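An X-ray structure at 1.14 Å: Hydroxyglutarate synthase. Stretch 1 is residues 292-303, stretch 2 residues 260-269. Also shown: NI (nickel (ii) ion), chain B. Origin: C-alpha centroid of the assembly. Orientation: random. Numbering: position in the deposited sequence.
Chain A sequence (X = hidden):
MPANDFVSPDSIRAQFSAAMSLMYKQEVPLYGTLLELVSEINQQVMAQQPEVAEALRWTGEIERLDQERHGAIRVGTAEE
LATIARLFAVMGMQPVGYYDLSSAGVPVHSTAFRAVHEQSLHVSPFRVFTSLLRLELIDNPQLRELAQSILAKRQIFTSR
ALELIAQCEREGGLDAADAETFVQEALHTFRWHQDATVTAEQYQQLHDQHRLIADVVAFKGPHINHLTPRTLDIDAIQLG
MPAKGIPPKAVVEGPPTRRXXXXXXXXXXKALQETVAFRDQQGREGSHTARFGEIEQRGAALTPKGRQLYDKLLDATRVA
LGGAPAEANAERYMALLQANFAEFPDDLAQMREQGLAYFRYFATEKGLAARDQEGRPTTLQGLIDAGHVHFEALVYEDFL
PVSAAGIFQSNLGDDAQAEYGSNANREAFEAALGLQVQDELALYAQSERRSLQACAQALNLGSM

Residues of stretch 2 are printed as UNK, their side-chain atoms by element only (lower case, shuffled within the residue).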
# COMPACT_ATOMS: atom_id res chain seq x y z
N PHE A 292 -15.67 0.42 -5.36
CA PHE A 292 -15.40 1.25 -4.20
C PHE A 292 -14.03 1.87 -4.30
O PHE A 292 -13.09 1.28 -4.82
CB PHE A 292 -15.45 0.42 -2.95
CG PHE A 292 -16.81 -0.13 -2.65
CD1 PHE A 292 -17.73 0.62 -1.95
CD2 PHE A 292 -17.18 -1.39 -3.10
CE1 PHE A 292 -19.00 0.11 -1.69
CE2 PHE A 292 -18.44 -1.89 -2.81
CZ PHE A 292 -19.35 -1.14 -2.13
N GLY A 293 -13.91 3.07 -3.76
CA GLY A 293 -12.66 3.78 -3.69
C GLY A 293 -12.15 3.85 -2.27
O GLY A 293 -12.78 3.42 -1.30
N GLU A 294 -10.92 4.35 -2.17
CA GLU A 294 -10.21 4.44 -0.89
C GLU A 294 -9.31 5.66 -0.89
O GLU A 294 -8.84 6.14 -1.95
CB GLU A 294 -9.39 3.16 -0.70
CG GLU A 294 -8.61 3.06 0.60
CD GLU A 294 -7.94 1.71 0.69
OE1 GLU A 294 -6.88 1.50 0.07
OE2 GLU A 294 -8.50 0.82 1.36
N ILE A 295 -9.05 6.16 0.31
CA ILE A 295 -8.10 7.25 0.54
C ILE A 295 -7.25 6.85 1.74
O ILE A 295 -7.75 6.25 2.69
CB ILE A 295 -8.86 8.59 0.78
CG1 ILE A 295 -7.93 9.76 0.98
CG2 ILE A 295 -9.84 8.51 1.94
CD1 ILE A 295 -7.05 10.07 -0.18
N GLU A 296 -5.96 7.23 1.73
CA GLU A 296 -5.06 6.90 2.84
C GLU A 296 -4.12 8.05 3.14
O GLU A 296 -3.81 8.87 2.28
CB GLU A 296 -4.25 5.64 2.58
CG GLU A 296 -3.10 5.74 1.59
CD GLU A 296 -2.47 4.37 1.19
OE1 GLU A 296 -2.76 3.39 1.86
OE2 GLU A 296 -1.71 4.27 0.23
N GLN A 297 -3.67 8.06 4.40
CA GLN A 297 -2.65 8.94 4.90
C GLN A 297 -1.56 8.03 5.50
O GLN A 297 -1.89 7.15 6.30
CB GLN A 297 -3.20 9.87 5.99
CG GLN A 297 -2.17 10.85 6.52
CD GLN A 297 -2.64 11.65 7.68
OE1 GLN A 297 -3.84 11.92 7.87
NE2 GLN A 297 -1.70 12.10 8.48
N ARG A 298 -0.30 8.22 5.13
CA ARG A 298 0.78 7.33 5.55
C ARG A 298 1.68 8.03 6.55
O ARG A 298 2.16 9.12 6.27
CB ARG A 298 1.59 6.80 4.36
CG ARG A 298 0.80 5.81 3.57
CD ARG A 298 1.58 5.26 2.35
NE ARG A 298 0.83 4.16 1.78
CZ ARG A 298 0.87 2.91 2.24
NH1 ARG A 298 1.77 2.55 3.16
NH2 ARG A 298 0.02 2.01 1.77
N GLY A 299 1.91 7.36 7.68
CA GLY A 299 2.75 7.83 8.75
C GLY A 299 3.98 6.96 8.96
O GLY A 299 4.49 6.39 8.00
N ALA A 300 4.46 6.89 10.19
CA ALA A 300 5.73 6.26 10.50
C ALA A 300 5.63 4.74 10.50
O ALA A 300 4.73 4.13 11.08
CB ALA A 300 6.18 6.71 11.88
N ALA A 301 6.67 4.12 9.94
CA ALA A 301 6.86 2.69 10.10
C ALA A 301 7.21 2.39 11.55
O ALA A 301 8.02 3.08 12.17
CB ALA A 301 7.98 2.26 9.17
N LEU A 302 6.61 1.33 12.09
CA LEU A 302 6.82 0.90 13.48
C LEU A 302 7.77 -0.28 13.56
O LEU A 302 7.77 -1.17 12.71
CB LEU A 302 5.50 0.54 14.13
CG LEU A 302 4.48 1.64 14.22
CD1 LEU A 302 3.25 1.22 14.98
CD2 LEU A 302 5.13 2.90 14.84
N THR A 303 8.57 -0.29 14.62
CA THR A 303 9.41 -1.42 14.97
C THR A 303 8.51 -2.55 15.51
O THR A 303 7.34 -2.34 15.80
CB THR A 303 10.39 -0.99 16.07
OG1 THR A 303 9.59 -0.63 17.18
CG2 THR A 303 11.23 0.18 15.60
N UNK A 260 2.21 13.03 15.15
CA UNK A 260 3.23 12.22 14.47
C UNK A 260 2.57 10.90 14.13
O UNK A 260 2.61 9.94 14.92
n UNK A 260 5.73 14.09 14.50
n UNK A 260 5.79 15.39 16.20
c UNK A 260 4.47 12.10 15.35
c UNK A 260 6.13 15.27 14.93
c UNK A 260 5.11 14.26 16.59
c UNK A 260 5.10 13.42 15.53
N UNK A 261 1.91 10.84 12.97
CA UNK A 261 1.16 9.64 12.59
C UNK A 261 2.03 8.41 12.56
O UNK A 261 3.23 8.46 12.29
c UNK A 261 0.60 10.02 11.21
c UNK A 261 1.72 11.94 12.02
c UNK A 261 0.42 11.55 11.37
N UNK A 262 1.37 7.26 12.76
CA UNK A 262 1.99 5.95 12.73
C UNK A 262 1.21 5.05 11.78
O UNK A 262 -0.01 5.17 11.63
c UNK A 262 0.81 4.63 16.23
c UNK A 262 0.73 5.20 14.81
c UNK A 262 2.11 5.32 14.15
c UNK A 262 3.08 6.15 14.99
N UNK A 263 1.93 4.11 11.16
CA UNK A 263 1.32 3.19 10.19
C UNK A 263 0.58 3.99 9.13
O UNK A 263 1.19 4.82 8.44
c UNK A 263 0.48 2.10 10.85
c UNK A 263 0.39 0.10 12.37
c UNK A 263 1.28 1.22 11.82
c UNK A 263 2.51 0.63 11.20
N UNK A 264 -0.72 3.75 8.91
CA UNK A 264 -1.50 4.54 7.98
C UNK A 264 -2.91 4.66 8.54
O UNK A 264 -3.31 3.90 9.42
c UNK A 264 -1.57 2.01 5.07
c UNK A 264 -1.47 3.98 6.57
c UNK A 264 -3.64 2.73 6.20
c UNK A 264 -2.13 2.64 6.33
N UNK A 265 -3.67 5.60 7.98
CA UNK A 265 -5.09 5.73 8.21
C UNK A 265 -5.79 5.65 6.87
O UNK A 265 -5.24 6.09 5.85
c UNK A 265 -7.31 9.40 11.70
n UNK A 265 -6.42 8.44 11.46
c UNK A 265 -4.70 7.31 10.15
c UNK A 265 -5.12 8.62 10.82
n UNK A 265 -7.06 10.64 11.35
c UNK A 265 -5.42 7.06 8.84
n UNK A 265 -8.45 9.09 12.32
N UNK A 266 -6.97 5.02 6.83
CA UNK A 266 -7.67 4.84 5.56
C UNK A 266 -9.18 4.82 5.76
O UNK A 266 -9.69 4.45 6.82
c UNK A 266 -7.27 3.55 4.87
c UNK A 266 -7.08 0.98 5.09
o UNK A 266 -5.96 0.88 4.54
n UNK A 266 -7.88 -0.06 5.26
c UNK A 266 -7.62 2.31 5.65
N UNK A 267 -9.90 5.24 4.72
CA UNK A 267 -11.35 5.05 4.70
C UNK A 267 -11.76 4.85 3.24
O UNK A 267 -10.95 4.97 2.32
o UNK A 267 -13.50 5.74 5.55
c UNK A 267 -12.05 7.46 4.75
c UNK A 267 -12.14 6.15 5.43
N UNK A 268 -13.02 4.51 3.05
CA UNK A 268 -13.54 4.05 1.77
C UNK A 268 -14.83 4.78 1.43
O UNK A 268 -15.46 5.43 2.27
c UNK A 268 -13.78 2.51 1.78
o UNK A 268 -14.79 2.22 2.74
N UNK A 269 -15.19 4.66 0.15
CA UNK A 269 -16.43 5.28 -0.34
C UNK A 269 -16.89 4.51 -1.56
O UNK A 269 -16.12 3.82 -2.23
c UNK A 269 -13.77 7.10 -1.38
c UNK A 269 -16.17 6.74 -0.70
c UNK A 269 -15.11 6.98 -1.73
c UNK A 269 -14.49 7.31 -4.02
c UNK A 269 -13.17 7.43 -3.65
c UNK A 269 -12.81 7.31 -2.34
c UNK A 269 -15.44 7.10 -3.07
NI NI B . -6.10 -0.38 -0.29
O HOH W 1 -4.84 12.19 10.39
O HOH W 2 -7.45 -1.45 1.20
O HOH W 3 -5.41 -2.41 -0.44
O HOH W 4 -5.05 -0.57 1.45

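Position 260 carries one carbon and then a five-membered ring of three carbons and two nitrogens. It makes no contact with stretch 1. The ring identifies His-260.

Position 261 has three carbons that close a ring onto the backbone N. The ring lies near the amide end of Gln-297, and the backbone O accepts a hydrogen bond from Ala-300 N at 2.9 Å. This is Pro-261; its CG is 3.6 Å from Gln-297 NE2.

Position 262 has four carbons, forked at the first, with one arm two carbons long. It packs against Ala-300 and Leu-302. This is Ile-262; its CG2 is 3.8 Å from Leu-302 CD2.

Position 263 has four carbons, forked at the second. Its CA-to-CB bond points away, but the end of the side chain comes nearer and meets Leu-302. This is Leu-263, with CG 3.7 Å from Leu-302 CD1. Phi is positive, at 53°. Leu-263 N donates to Ala-300 O at 2.8 Å, and Gly-299 N donates to Leu-263 O at 2.7 Å.

Position 264 again has four carbons forked at the second. One methyl lies over a face of the Arg-298 guanidinium. This is Leu-264; its CD2 is 3.7 Å from Arg-298 NH2. That guanidinium is also held by a salt bridge, Arg-298 NE to Glu-296 OE2 at 3.0 Å.

Position 265 has three carbons, a nitrogen, then a carbon bearing two more nitrogens. It shares a sheet face with Gln-297. This is Arg-265. Water 1 links the two side chains, accepting from Arg-265 NH1 and donating to Gln-297 OE1.

Position 266 has three carbons, the third carrying one oxygen and one nitrogen. It pairs with Glu-296. This is Gln-266; its CD is 4.0 Å from Glu-294 OE2.

Position 267 has one carbon carrying an oxygen and a carbon. The methyl touches Ile-295. This is Thr-267, with CG2 3.7 Å from Ile-295 CG2.

Position 268 has one carbon and one oxygen, opposite Glu-294. This is Ser-268.

Position 269 has one carbon and a six-carbon ring, which covers Gly-293. This is Phe-269. Gly-293 CA sits 3.9 Å from the ring centroid, over the face. A CB on Gly-293 would clash with Phe-269 CZ.

The contact is an antiparallel strand pair. Paired backbone hydrogen bonds join Gly-293 to Phe-269, Ile-295 to Thr-267 and Gln-297 to Arg-265. Beyond the strands, loop hydrogen bonds and leucine packing extend it. On the face with Gln-266 and Ser-268, Glu-294 OE1 binds nickel at 2.1 Å.

Stretch 2 260-269: HPILLRQTSF
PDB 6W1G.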